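Local coordinates for protein putative uronate isomerase (Thermotoga maritima, PDB 4NAR) that may act as a lactate racemase or a related isomerase, although its true substrate is not established, at residues A[60-65]-A[91-96]; A[149-154]-A[251-256]; A[270-275]-A[409-414]; A[322-327]-A[347-352]. All blocks are in the same frame, centred on the assembly; numbering follows the deposited sequence.

Contact 1 of 4, residues A[60-65]-A[91-96]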
# COMPACT_ATOMS: atom_id res chain seq x y z
N GLY A 60 -15.28 30.26 0.14
CA GLY A 60 -14.53 31.02 -0.85
C GLY A 60 -13.29 30.38 -1.45
O GLY A 60 -12.34 31.07 -1.82
N LEU A 61 -13.29 29.05 -1.55
CA LEU A 61 -12.21 28.34 -2.23
C LEU A 61 -12.04 28.79 -3.68
O LEU A 61 -13.00 28.81 -4.45
CB LEU A 61 -12.49 26.84 -2.20
CG LEU A 61 -11.53 25.95 -2.99
CD1 LEU A 61 -10.18 25.90 -2.29
CD2 LEU A 61 -12.13 24.55 -3.13
N LYS A 62 -10.81 29.13 -4.07
CA LYS A 62 -10.54 29.48 -5.46
C LYS A 62 -10.00 28.29 -6.28
O LYS A 62 -10.37 28.10 -7.44
CB LYS A 62 -9.56 30.65 -5.53
CG LYS A 62 -10.10 31.94 -4.90
CD LYS A 62 -11.34 32.44 -5.65
CE LYS A 62 -12.42 32.93 -4.69
NZ LYS A 62 -13.80 32.64 -5.23
N GLU A 63 -9.15 27.49 -5.66
CA GLU A 63 -8.46 26.42 -6.37
C GLU A 63 -8.36 25.12 -5.57
O GLU A 63 -7.82 25.09 -4.46
CB GLU A 63 -7.06 26.89 -6.74
CG GLU A 63 -6.79 26.84 -8.21
CD GLU A 63 -5.87 27.95 -8.66
OE1 GLU A 63 -4.71 27.64 -9.05
OE2 GLU A 63 -6.30 29.12 -8.62
N PHE A 64 -8.89 24.06 -6.15
CA PHE A 64 -8.95 22.76 -5.49
C PHE A 64 -8.12 21.79 -6.33
O PHE A 64 -8.58 21.27 -7.35
CB PHE A 64 -10.41 22.31 -5.43
CG PHE A 64 -10.63 21.06 -4.61
CD1 PHE A 64 -10.64 19.81 -5.21
CD2 PHE A 64 -10.85 21.16 -3.23
CE1 PHE A 64 -10.86 18.65 -4.44
CE2 PHE A 64 -11.06 20.02 -2.45
CZ PHE A 64 -11.08 18.76 -3.05
N HIS A 65 -6.87 21.59 -5.91
CA HIS A 65 -5.97 20.69 -6.60
C HIS A 65 -5.96 19.31 -5.92
O HIS A 65 -6.08 19.21 -4.70
CB HIS A 65 -4.57 21.28 -6.61
CG HIS A 65 -4.43 22.50 -7.48
ND1 HIS A 65 -3.83 22.46 -8.72
CD2 HIS A 65 -4.81 23.78 -7.28
CE1 HIS A 65 -3.85 23.67 -9.25
NE2 HIS A 65 -4.44 24.49 -8.40
N GLU A 91 -16.01 20.66 -12.86
CA GLU A 91 -15.93 21.81 -11.97
C GLU A 91 -14.67 22.58 -12.35
O GLU A 91 -13.58 22.01 -12.37
CB GLU A 91 -15.84 21.36 -10.52
CG GLU A 91 -16.67 20.12 -10.19
CD GLU A 91 -17.96 20.44 -9.46
OE1 GLU A 91 -18.23 21.65 -9.24
OE2 GLU A 91 -18.70 19.49 -9.10
N ARG A 92 -14.80 23.86 -12.69
CA ARG A 92 -13.58 24.66 -12.74
C ARG A 92 -13.31 25.03 -11.29
O ARG A 92 -14.24 24.99 -10.47
CB ARG A 92 -13.72 25.95 -13.55
CG ARG A 92 -12.71 26.04 -14.70
CD ARG A 92 -11.28 26.27 -14.20
NE ARG A 92 -10.27 26.06 -15.25
CZ ARG A 92 -9.21 26.85 -15.45
NH1 ARG A 92 -9.00 27.92 -14.68
NH2 ARG A 92 -8.35 26.57 -16.43
N ARG A 93 -12.05 25.34 -10.99
CA ARG A 93 -11.49 25.38 -9.63
C ARG A 93 -10.96 24.00 -9.19
O ARG A 93 -10.27 23.89 -8.17
CB ARG A 93 -12.48 25.92 -8.56
CG ARG A 93 -13.24 27.20 -8.97
CD ARG A 93 -13.59 28.09 -7.78
NE ARG A 93 -14.23 29.35 -8.20
CZ ARG A 93 -13.59 30.38 -8.74
NH1 ARG A 93 -12.27 30.34 -8.96
NH2 ARG A 93 -14.27 31.48 -9.07
N VAL A 94 -11.25 22.98 -10.00
CA VAL A 94 -10.79 21.62 -9.69
C VAL A 94 -9.72 21.12 -10.68
O VAL A 94 -9.92 21.16 -11.90
CB VAL A 94 -11.97 20.63 -9.63
CG1 VAL A 94 -11.50 19.23 -9.32
CG2 VAL A 94 -12.97 21.10 -8.58
N PHE A 95 -8.59 20.67 -10.14
CA PHE A 95 -7.46 20.22 -10.97
C PHE A 95 -6.87 18.92 -10.43
O PHE A 95 -6.24 18.91 -9.37
CB PHE A 95 -6.37 21.30 -11.01
CG PHE A 95 -6.86 22.65 -11.49
CD1 PHE A 95 -7.28 23.61 -10.58
CD2 PHE A 95 -6.88 22.96 -12.85
CE1 PHE A 95 -7.73 24.85 -11.01
CE2 PHE A 95 -7.32 24.21 -13.29
CZ PHE A 95 -7.75 25.16 -12.37
N PHE A 96 -7.07 17.83 -11.17
CA PHE A 96 -6.49 16.54 -10.80
C PHE A 96 -5.03 16.49 -11.22
O PHE A 96 -4.67 17.05 -12.26
CB PHE A 96 -7.22 15.39 -11.50
CG PHE A 96 -8.70 15.35 -11.24
CD1 PHE A 96 -9.20 15.48 -9.95
CD2 PHE A 96 -9.62 15.18 -12.30
CE1 PHE A 96 -10.60 15.44 -9.71
CE2 PHE A 96 -11.00 15.13 -12.07
CZ PHE A 96 -11.50 15.26 -10.77
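His65 and Phe95 stack across two neighbouring parallel strands, 63-68 and 94-97, which together with helix 78-85 between them form a beta-alpha-beta unit at one border of the mixed sheet. In this tight part of the contact the rings make an offset stack with centroids 4.8 Å apart and planes at 23°, and CD1 of Phe95 lies over one face of the imidazole, toward its rim. CG of His65 is anti to the carbonyl carbon (chi1 -69°), beside the backbone N. The imidazole is tied at two nitrogens: NE2 gives a nearly straight, in-plane bond of 3.2 Å to Glu63 OE1, on the anti lone pair of that oxygen, while ND1 is hydrogen-bonded to His97 NE2. Glu63 CG also touches the Phe95 ring obliquely, 3.6 Å from CE1. An alanine at His65 would probably leave Phe95 without its stacking partner and take from Glu63 and His97 their bonds to the imidazole.

Between the strands, Phe95 N binds Phe64 O at 2.9 Å; the bond from Phe64 N to Arg93 O is modelled so short that its length is doubtful. On the other face of the sheet, Phe64 CB and Val94 CG2 touch more lightly at 4.2 Å, and Tyr53 of helix 45-58 meets both residues. The solvent side is looser. Lys62 and Arg93 are exposed and run side by side, pointing the same way despite their like charges, with Lys62 CD over a face of the guanidinium. A weak bond of 3.3 Å from Arg93 NH1 to Lys62 O links this end.

Contact 2 of 4, residues A[149-154]-A[251-256]. With SO4 (sulfate ion), chain C; ACT (acetate ion), chain E.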
# COMPACT_ATOMS: atom_id res chain seq x y z
N ASN A 149 -5.98 9.45 3.97
CA ASN A 149 -5.27 8.17 3.92
C ASN A 149 -6.12 7.08 4.58
O ASN A 149 -7.14 7.37 5.20
CB ASN A 149 -3.90 8.32 4.59
CG ASN A 149 -4.00 8.92 5.99
OD1 ASN A 149 -3.97 8.20 6.99
ND2 ASN A 149 -4.10 10.27 6.08
N GLY A 150 -5.70 5.82 4.47
CA GLY A 150 -6.47 4.73 5.04
C GLY A 150 -5.59 3.68 5.68
O GLY A 150 -4.49 3.37 5.17
N THR A 151 -6.08 3.11 6.79
CA THR A 151 -5.26 2.21 7.60
C THR A 151 -5.76 0.77 7.61
O THR A 151 -6.93 0.49 7.95
CB THR A 151 -5.10 2.73 9.06
OG1 THR A 151 -4.39 3.98 9.05
CG2 THR A 151 -4.36 1.72 9.92
N VAL A 152 -4.85 -0.14 7.27
CA VAL A 152 -5.14 -1.55 7.08
C VAL A 152 -3.81 -2.28 7.29
O VAL A 152 -2.74 -1.68 7.14
CB VAL A 152 -5.72 -1.75 5.64
CG1 VAL A 152 -5.15 -2.97 4.93
CG2 VAL A 152 -7.25 -1.80 5.68
N PRO A 153 -3.84 -3.56 7.68
CA PRO A 153 -2.55 -4.24 7.88
C PRO A 153 -1.78 -4.32 6.56
O PRO A 153 -2.41 -4.57 5.53
CB PRO A 153 -2.94 -5.64 8.34
CG PRO A 153 -4.36 -5.51 8.83
CD PRO A 153 -4.98 -4.44 7.99
N HIS A 154 -0.47 -4.12 6.60
CA HIS A 154 0.31 -4.01 5.37
C HIS A 154 1.62 -4.78 5.44
O HIS A 154 2.32 -4.77 6.47
CB HIS A 154 0.57 -2.54 5.06
CG HIS A 154 1.02 -2.28 3.65
ND1 HIS A 154 2.34 -2.37 3.26
CD2 HIS A 154 0.33 -1.90 2.55
CE1 HIS A 154 2.44 -2.06 1.98
NE2 HIS A 154 1.23 -1.78 1.52
N LYS A 251 -4.00 5.58 16.62
CA LYS A 251 -5.39 5.29 16.90
C LYS A 251 -5.94 4.37 15.82
O LYS A 251 -6.61 3.38 16.13
CB LYS A 251 -6.21 6.58 16.96
CG LYS A 251 -6.48 7.05 18.39
CD LYS A 251 -5.76 8.38 18.68
CE LYS A 251 -6.45 9.17 19.81
NZ LYS A 251 -5.94 10.59 19.89
N ALA A 252 -5.64 4.70 14.56
CA ALA A 252 -6.09 3.89 13.43
C ALA A 252 -5.67 2.43 13.58
O ALA A 252 -6.49 1.53 13.40
CB ALA A 252 -5.53 4.45 12.13
N CYS A 253 -4.41 2.21 13.91
CA CYS A 253 -3.87 0.85 14.03
C CYS A 253 -4.56 0.02 15.13
O CYS A 253 -4.77 -1.19 14.97
CB CYS A 253 -2.37 0.90 14.30
SG CYS A 253 -1.38 1.46 12.90
N GLU A 254 -4.89 0.68 16.24
CA GLU A 254 -5.60 0.03 17.33
C GLU A 254 -6.98 -0.47 16.89
O GLU A 254 -7.39 -1.57 17.25
CB GLU A 254 -5.71 0.94 18.55
CG GLU A 254 -6.31 0.25 19.77
CD GLU A 254 -5.75 -1.18 19.98
OE1 GLU A 254 -4.53 -1.32 20.22
OE2 GLU A 254 -6.55 -2.16 19.90
N LEU A 255 -7.68 0.33 16.08
CA LEU A 255 -8.99 -0.10 15.59
C LEU A 255 -8.83 -1.18 14.52
O LEU A 255 -9.49 -2.24 14.61
CB LEU A 255 -9.80 1.08 15.04
CG LEU A 255 -11.21 0.65 14.60
CD1 LEU A 255 -11.96 -0.05 15.75
CD2 LEU A 255 -12.04 1.80 14.04
N SER A 256 -7.96 -0.92 13.54
CA SER A 256 -7.65 -1.90 12.49
C SER A 256 -7.21 -3.26 13.05
O SER A 256 -7.62 -4.31 12.53
CB SER A 256 -6.58 -1.35 11.54
OG SER A 256 -5.90 -2.41 10.86
S SO4 C . -0.74 -0.29 -0.91
O1 SO4 C . -0.77 0.51 0.33
O2 SO4 C . -0.93 0.60 -2.07
O3 SO4 C . 0.53 -1.01 -1.09
O4 SO4 C . -1.85 -1.24 -0.84
C ACT E . -2.01 5.08 2.26
O ACT E . -1.37 4.22 2.90
OXT ACT E . -2.97 5.57 2.89
CH3 ACT E . -1.63 5.48 0.86
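With OG1 anti to its carbonyl carbon (chi1 -64°), Thr151 turns both side-chain branches onto helix 241-259, where the methyl of Ala252 sits 3.3 Å from OG1 and 3.7 Å from CG2. One turn on, Ser256 holds OG anti to the backbone N (chi1 157°), which lays the hydroxyl 3.6 Å from Pro153 CD, while its CB comes within 4.1 Å of Thr151 CG2. Cys253 SG lies 4.2 Å from Thr151 CG2. The helix thus packs on the chain between strands 144-150 and 153-154.

No hydrogen bond crosses this buried contact, and both hydroxyls find their partners elsewhere: Thr151 OG1 with Asn222 OD1 and Ser160 O, Ser256 OG with His260 ND1. Away from the helix the same segment meets two anions, probably from the crystallisation liquor. Gly150 N binds acetate OXT at 3.2 Å. His154 NE2 makes an almost straight bond of 2.8 Å to O3 of a sulfate that Lys164 also grips, and Arg41 binds both ions. The chemistry therefore differs between the two sides: van der Waals contact sets the segment against the helix, while its backbone N-H and imidazole line a site that holds anions here, which would be consistent with a carboxylate substrate.

Contact 3 of 4, residues A[270-275]-A[409-414]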
# COMPACT_ATOMS: atom_id res chain seq x y z
N ARG A 270 -5.30 -25.38 1.43
CA ARG A 270 -5.67 -24.66 0.22
C ARG A 270 -6.36 -23.35 0.59
O ARG A 270 -7.28 -23.33 1.42
CB ARG A 270 -6.62 -25.50 -0.66
CG ARG A 270 -5.93 -26.28 -1.77
CD ARG A 270 -6.45 -27.72 -1.88
NE ARG A 270 -7.90 -27.80 -2.08
CZ ARG A 270 -8.49 -27.86 -3.27
NH1 ARG A 270 -7.77 -27.84 -4.39
NH2 ARG A 270 -9.82 -27.93 -3.34
N ALA A 271 -5.91 -22.26 -0.01
CA ALA A 271 -6.57 -20.96 0.13
C ALA A 271 -6.70 -20.33 -1.24
O ALA A 271 -5.70 -20.17 -1.96
CB ALA A 271 -5.78 -20.05 1.07
N VAL A 272 -7.93 -20.00 -1.63
CA VAL A 272 -8.14 -19.24 -2.85
C VAL A 272 -8.41 -17.79 -2.49
O VAL A 272 -9.43 -17.48 -1.84
CB VAL A 272 -9.32 -19.78 -3.70
CG1 VAL A 272 -9.58 -18.87 -4.90
CG2 VAL A 272 -9.04 -21.21 -4.17
N GLN A 273 -7.49 -16.91 -2.87
CA GLN A 273 -7.67 -15.48 -2.68
C GLN A 273 -8.46 -14.91 -3.87
O GLN A 273 -7.94 -14.79 -4.98
CB GLN A 273 -6.32 -14.79 -2.51
CG GLN A 273 -5.68 -15.05 -1.14
CD GLN A 273 -6.26 -14.18 -0.02
OE1 GLN A 273 -7.39 -13.69 -0.12
NE2 GLN A 273 -5.49 -14.00 1.05
N VAL A 274 -9.72 -14.57 -3.63
CA VAL A 274 -10.60 -14.10 -4.70
C VAL A 274 -10.40 -12.60 -4.96
O VAL A 274 -10.95 -11.76 -4.25
CB VAL A 274 -12.07 -14.42 -4.34
CG1 VAL A 274 -13.02 -13.95 -5.44
CG2 VAL A 274 -12.22 -15.92 -4.04
N ILE A 275 -9.60 -12.26 -5.97
CA ILE A 275 -9.12 -10.88 -6.14
C ILE A 275 -10.07 -9.99 -6.95
O ILE A 275 -10.52 -10.37 -8.05
CB ILE A 275 -7.71 -10.84 -6.82
CG1 ILE A 275 -6.71 -11.74 -6.10
CG2 ILE A 275 -7.18 -9.41 -6.90
CD1 ILE A 275 -6.63 -11.48 -4.61
N SER A 409 -9.69 -26.14 3.37
CA SER A 409 -9.60 -25.19 2.27
C SER A 409 -10.40 -23.93 2.62
O SER A 409 -11.26 -23.96 3.49
CB SER A 409 -10.11 -25.80 0.97
OG SER A 409 -9.39 -26.98 0.67
N LEU A 410 -10.09 -22.83 1.94
CA LEU A 410 -10.77 -21.57 2.20
C LEU A 410 -10.94 -20.73 0.94
O LEU A 410 -9.98 -20.50 0.19
CB LEU A 410 -10.02 -20.77 3.27
CG LEU A 410 -10.72 -20.55 4.62
CD1 LEU A 410 -10.26 -19.23 5.24
CD2 LEU A 410 -12.26 -20.60 4.51
N TRP A 411 -12.16 -20.27 0.73
CA TRP A 411 -12.51 -19.37 -0.36
C TRP A 411 -12.63 -17.98 0.26
O TRP A 411 -13.61 -17.68 0.95
CB TRP A 411 -13.83 -19.82 -0.98
CG TRP A 411 -14.25 -19.14 -2.25
CD1 TRP A 411 -15.15 -18.12 -2.37
CD2 TRP A 411 -13.84 -19.47 -3.58
NE1 TRP A 411 -15.31 -17.78 -3.69
CE2 TRP A 411 -14.51 -18.59 -4.46
CE3 TRP A 411 -12.95 -20.41 -4.13
CZ2 TRP A 411 -14.33 -18.63 -5.84
CZ3 TRP A 411 -12.77 -20.45 -5.49
CH2 TRP A 411 -13.46 -19.56 -6.34
N ILE A 412 -11.61 -17.15 0.03
CA ILE A 412 -11.50 -15.85 0.69
C ILE A 412 -12.03 -14.73 -0.18
O ILE A 412 -11.45 -14.42 -1.23
CB ILE A 412 -10.02 -15.55 1.05
CG1 ILE A 412 -9.39 -16.74 1.79
CG2 ILE A 412 -9.91 -14.26 1.87
CD1 ILE A 412 -7.89 -16.57 2.01
N VAL A 413 -13.15 -14.14 0.26
CA VAL A 413 -13.74 -12.97 -0.40
C VAL A 413 -14.03 -11.93 0.67
O VAL A 413 -14.66 -12.24 1.68
CB VAL A 413 -15.09 -13.30 -1.09
CG1 VAL A 413 -15.69 -12.04 -1.73
CG2 VAL A 413 -14.92 -14.39 -2.14
N PRO A 414 -13.55 -10.69 0.46
CA PRO A 414 -12.70 -10.27 -0.67
C PRO A 414 -11.22 -10.61 -0.43
O PRO A 414 -10.70 -10.51 0.70
CB PRO A 414 -12.90 -8.76 -0.72
CG PRO A 414 -13.14 -8.38 0.73
CD PRO A 414 -13.92 -9.55 1.33
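From the bridge of Arg270 with Ser409 to that of Gln273 with Ile412, strands 268-274 and 409-412 run parallel, their axes 4.6 Å apart at closest and only 8° from aligned. They form one border of a five-stranded parallel sheet of alpha/beta type, with strand 302-308 on the other flank of 268-274. The ladder begins with a weak bond from Leu410 N to Arg270 O and becomes straighter further on, as in the 2.8 Å bond from Val272 N to Leu410 O; Ile412 N to Val272 O and Val274 N to Ile412 O continue it.

On one face, Trp411 carries CG anti to its backbone N (chi1 -171°), and the indole reaches toward the partner strand. Val272 lies beside it, pointing the same way, with CG1 3.6 Å from CZ3. Val274 meets the indole at about a right angle and makes a CH-pi contact: its CG2 stands over the five-membered ring, 3.7 Å from the centroid and 18° off the normal.

The opposite face carries Ala271, Gln273, Leu410 and Ile412. There the Gln273 chain bends at chi2, and its OE1 comes 3.3 Å from Ile412 CG2, while Ile412 CD1 also reaches Ala271 CB at 4.2 Å. That buried amide is satisfied at both atoms, NE2 by Gly288 O and OE1 by Gly416 N. At the start of the strands, on the tryptophan face, Ser409 OG is shared between Asp406 OD1 and the guanidinium of Arg270, whose NE binds it at 3.2 Å.

Contact 4 of 4, residues A[322-327]-A[347-352]. With SO4 (sulfate ion), chain B.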
# COMPACT_ATOMS: atom_id res chain seq x y z
N LYS A 322 9.78 -6.02 -16.59
CA LYS A 322 10.97 -6.71 -17.10
C LYS A 322 11.82 -7.24 -15.95
O LYS A 322 12.28 -8.39 -15.96
CB LYS A 322 11.82 -5.75 -17.94
CG LYS A 322 12.38 -6.31 -19.24
CD LYS A 322 12.82 -5.17 -20.17
CE LYS A 322 11.62 -4.27 -20.58
NZ LYS A 322 11.96 -2.80 -20.70
N TRP A 323 12.00 -6.41 -14.94
CA TRP A 323 12.83 -6.78 -13.80
C TRP A 323 12.25 -7.95 -13.03
O TRP A 323 12.98 -8.89 -12.68
CB TRP A 323 13.05 -5.58 -12.89
CG TRP A 323 14.04 -4.62 -13.46
CD1 TRP A 323 14.99 -4.88 -14.41
CD2 TRP A 323 14.18 -3.23 -13.11
NE1 TRP A 323 15.72 -3.74 -14.67
CE2 TRP A 323 15.25 -2.71 -13.89
CE3 TRP A 323 13.52 -2.38 -12.22
CZ2 TRP A 323 15.66 -1.37 -13.79
CZ3 TRP A 323 13.93 -1.04 -12.13
CH2 TRP A 323 15.00 -0.55 -12.91
N ILE A 324 10.95 -7.90 -12.75
CA ILE A 324 10.27 -9.00 -12.08
C ILE A 324 10.47 -10.33 -12.81
O ILE A 324 10.82 -11.34 -12.18
CB ILE A 324 8.76 -8.73 -11.92
CG1 ILE A 324 8.54 -7.60 -10.91
CG2 ILE A 324 8.05 -10.01 -11.49
CD1 ILE A 324 7.22 -6.88 -11.07
N ARG A 325 10.26 -10.33 -14.13
CA ARG A 325 10.45 -11.52 -14.96
C ARG A 325 11.91 -11.99 -15.03
O ARG A 325 12.16 -13.19 -15.14
CB ARG A 325 9.90 -11.28 -16.38
CG ARG A 325 8.37 -11.29 -16.47
CD ARG A 325 7.86 -11.06 -17.91
NE ARG A 325 7.77 -9.64 -18.26
CZ ARG A 325 8.56 -9.01 -19.14
NH1 ARG A 325 9.50 -9.67 -19.79
NH2 ARG A 325 8.38 -7.71 -19.38
N GLU A 326 12.87 -11.07 -14.98
CA GLU A 326 14.29 -11.44 -14.94
C GLU A 326 14.62 -12.30 -13.71
O GLU A 326 15.12 -13.42 -13.83
CB GLU A 326 15.18 -10.20 -14.94
CG GLU A 326 15.88 -9.92 -16.27
CD GLU A 326 16.01 -8.42 -16.58
OE1 GLU A 326 16.34 -7.63 -15.65
OE2 GLU A 326 15.77 -8.04 -17.76
N ILE A 327 14.35 -11.76 -12.52
CA ILE A 327 14.72 -12.46 -11.30
C ILE A 327 13.73 -13.60 -10.95
O ILE A 327 14.14 -14.64 -10.43
CB ILE A 327 14.91 -11.47 -10.12
CG1 ILE A 327 15.64 -12.14 -8.95
CG2 ILE A 327 13.56 -10.83 -9.67
CD1 ILE A 327 15.69 -11.29 -7.71
N LYS A 347 15.96 -3.01 -5.57
CA LYS A 347 15.60 -3.66 -4.31
C LYS A 347 14.11 -3.72 -3.99
O LYS A 347 13.67 -4.55 -3.18
CB LYS A 347 16.40 -3.03 -3.16
CG LYS A 347 17.84 -3.51 -3.14
CD LYS A 347 18.67 -2.77 -2.11
CE LYS A 347 20.14 -3.16 -2.22
NZ LYS A 347 20.44 -4.31 -1.33
N ASN A 348 13.32 -2.84 -4.62
CA ASN A 348 11.87 -2.85 -4.47
C ASN A 348 11.31 -4.12 -5.12
O ASN A 348 10.60 -4.91 -4.47
CB ASN A 348 11.26 -1.57 -5.08
CG ASN A 348 9.80 -1.31 -4.63
OD1 ASN A 348 9.12 -2.19 -4.06
ND2 ASN A 348 9.32 -0.10 -4.89
N VAL A 349 11.64 -4.32 -6.39
CA VAL A 349 11.37 -5.59 -7.08
C VAL A 349 11.92 -6.80 -6.29
O VAL A 349 11.23 -7.83 -6.14
CB VAL A 349 11.98 -5.60 -8.50
CG1 VAL A 349 11.83 -6.99 -9.15
CG2 VAL A 349 11.34 -4.51 -9.36
N ALA A 350 13.15 -6.69 -5.80
CA ALA A 350 13.74 -7.77 -5.02
C ALA A 350 12.87 -8.08 -3.80
O ALA A 350 12.56 -9.25 -3.52
CB ALA A 350 15.18 -7.42 -4.58
N ALA A 351 12.47 -7.04 -3.08
CA ALA A 351 11.64 -7.24 -1.89
C ALA A 351 10.28 -7.86 -2.27
O ALA A 351 9.78 -8.76 -1.59
CB ALA A 351 11.46 -5.91 -1.12
N HIS A 352 9.70 -7.37 -3.37
CA HIS A 352 8.38 -7.83 -3.83
C HIS A 352 8.34 -9.34 -4.06
O HIS A 352 7.45 -10.06 -3.58
CB HIS A 352 8.03 -7.13 -5.14
CG HIS A 352 6.99 -7.85 -5.96
ND1 HIS A 352 5.66 -7.87 -5.61
CD2 HIS A 352 7.11 -8.55 -7.11
CE1 HIS A 352 4.99 -8.57 -6.53
NE2 HIS A 352 5.84 -8.99 -7.43
S SO4 B . 4.99 0.69 -4.01
O1 SO4 B . 5.54 1.02 -2.69
O2 SO4 B . 4.19 1.82 -4.50
O3 SO4 B . 6.10 0.41 -4.94
O4 SO4 B . 4.14 -0.51 -3.91
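Val349 of helix 347-357 packs against three side chains of helix 318-327 in a helix-helix crossing at -54°, the short axes 9.8 Å apart at closest. Following helix 318-327 along its sequence, Trp323 comes first. Its CB lies 4.1 Å from Val349 CG2, the two side chains crossing at about a right angle, and the same methyl sits at the edge of the indole, close to its plane, near CE3.

Ile324 follows and is the most closely packed. Its CG1 meets Val349 CG1 at 3.8 Å and also approaches His352 CD2, at 4.2 Å. His352 is fixed from outside the pair: NE2 bonds to Tyr329 OH, and its ring stacks on Trp283, which Ile324 touches as well. One turn after Trp323, Ile327 brings CG2 to 4.2 Å from Val349 CG1 and continues the apolar surface toward Val335 and Tyr338 of helix 332-341.

With CG1 of Val349 anti to its backbone N (chi1 173°), that methyl meets both isoleucines and the backbone carbonyl carbon of Trp323, and CG2 the Trp323 side chain. An alanine here would probably open a gap among Trp323, Ile324 and Ile327, since both touching methyls are gone.

No hydrogen bond links the two segments. The polar work is done at the start of helix 347-357, where Asn346 OD1 bonds Val349 N, and at Asn348, whose side chain meets a sulfate, probably from the crystallisation liquor, also bound by Thr72, His180 and Trp283; Asn348 ND2 reaches its O3 at 3.3 Å.

Contacts 1 and 2 both reach the mixed sheet, yet differ in place: contact 1 joins two strands at its border, about 27 Å from the centre of the chain to the centre of the contact, whereas contact 2 is buried, about 12 Å by the same measure, and sets a helix against the chain following an inner strand. Contact 3 repeats the parallel pairing of contact 1 in the second, all-parallel sheet, and contact 4 is nested in the loop that contact 3 closes. The strand pairs combine backbone bonds with aromatic and charged side chains, partly exposed; the buried contacts 2 and 4 have no hydrogen bond across them, and anions are bound beside both.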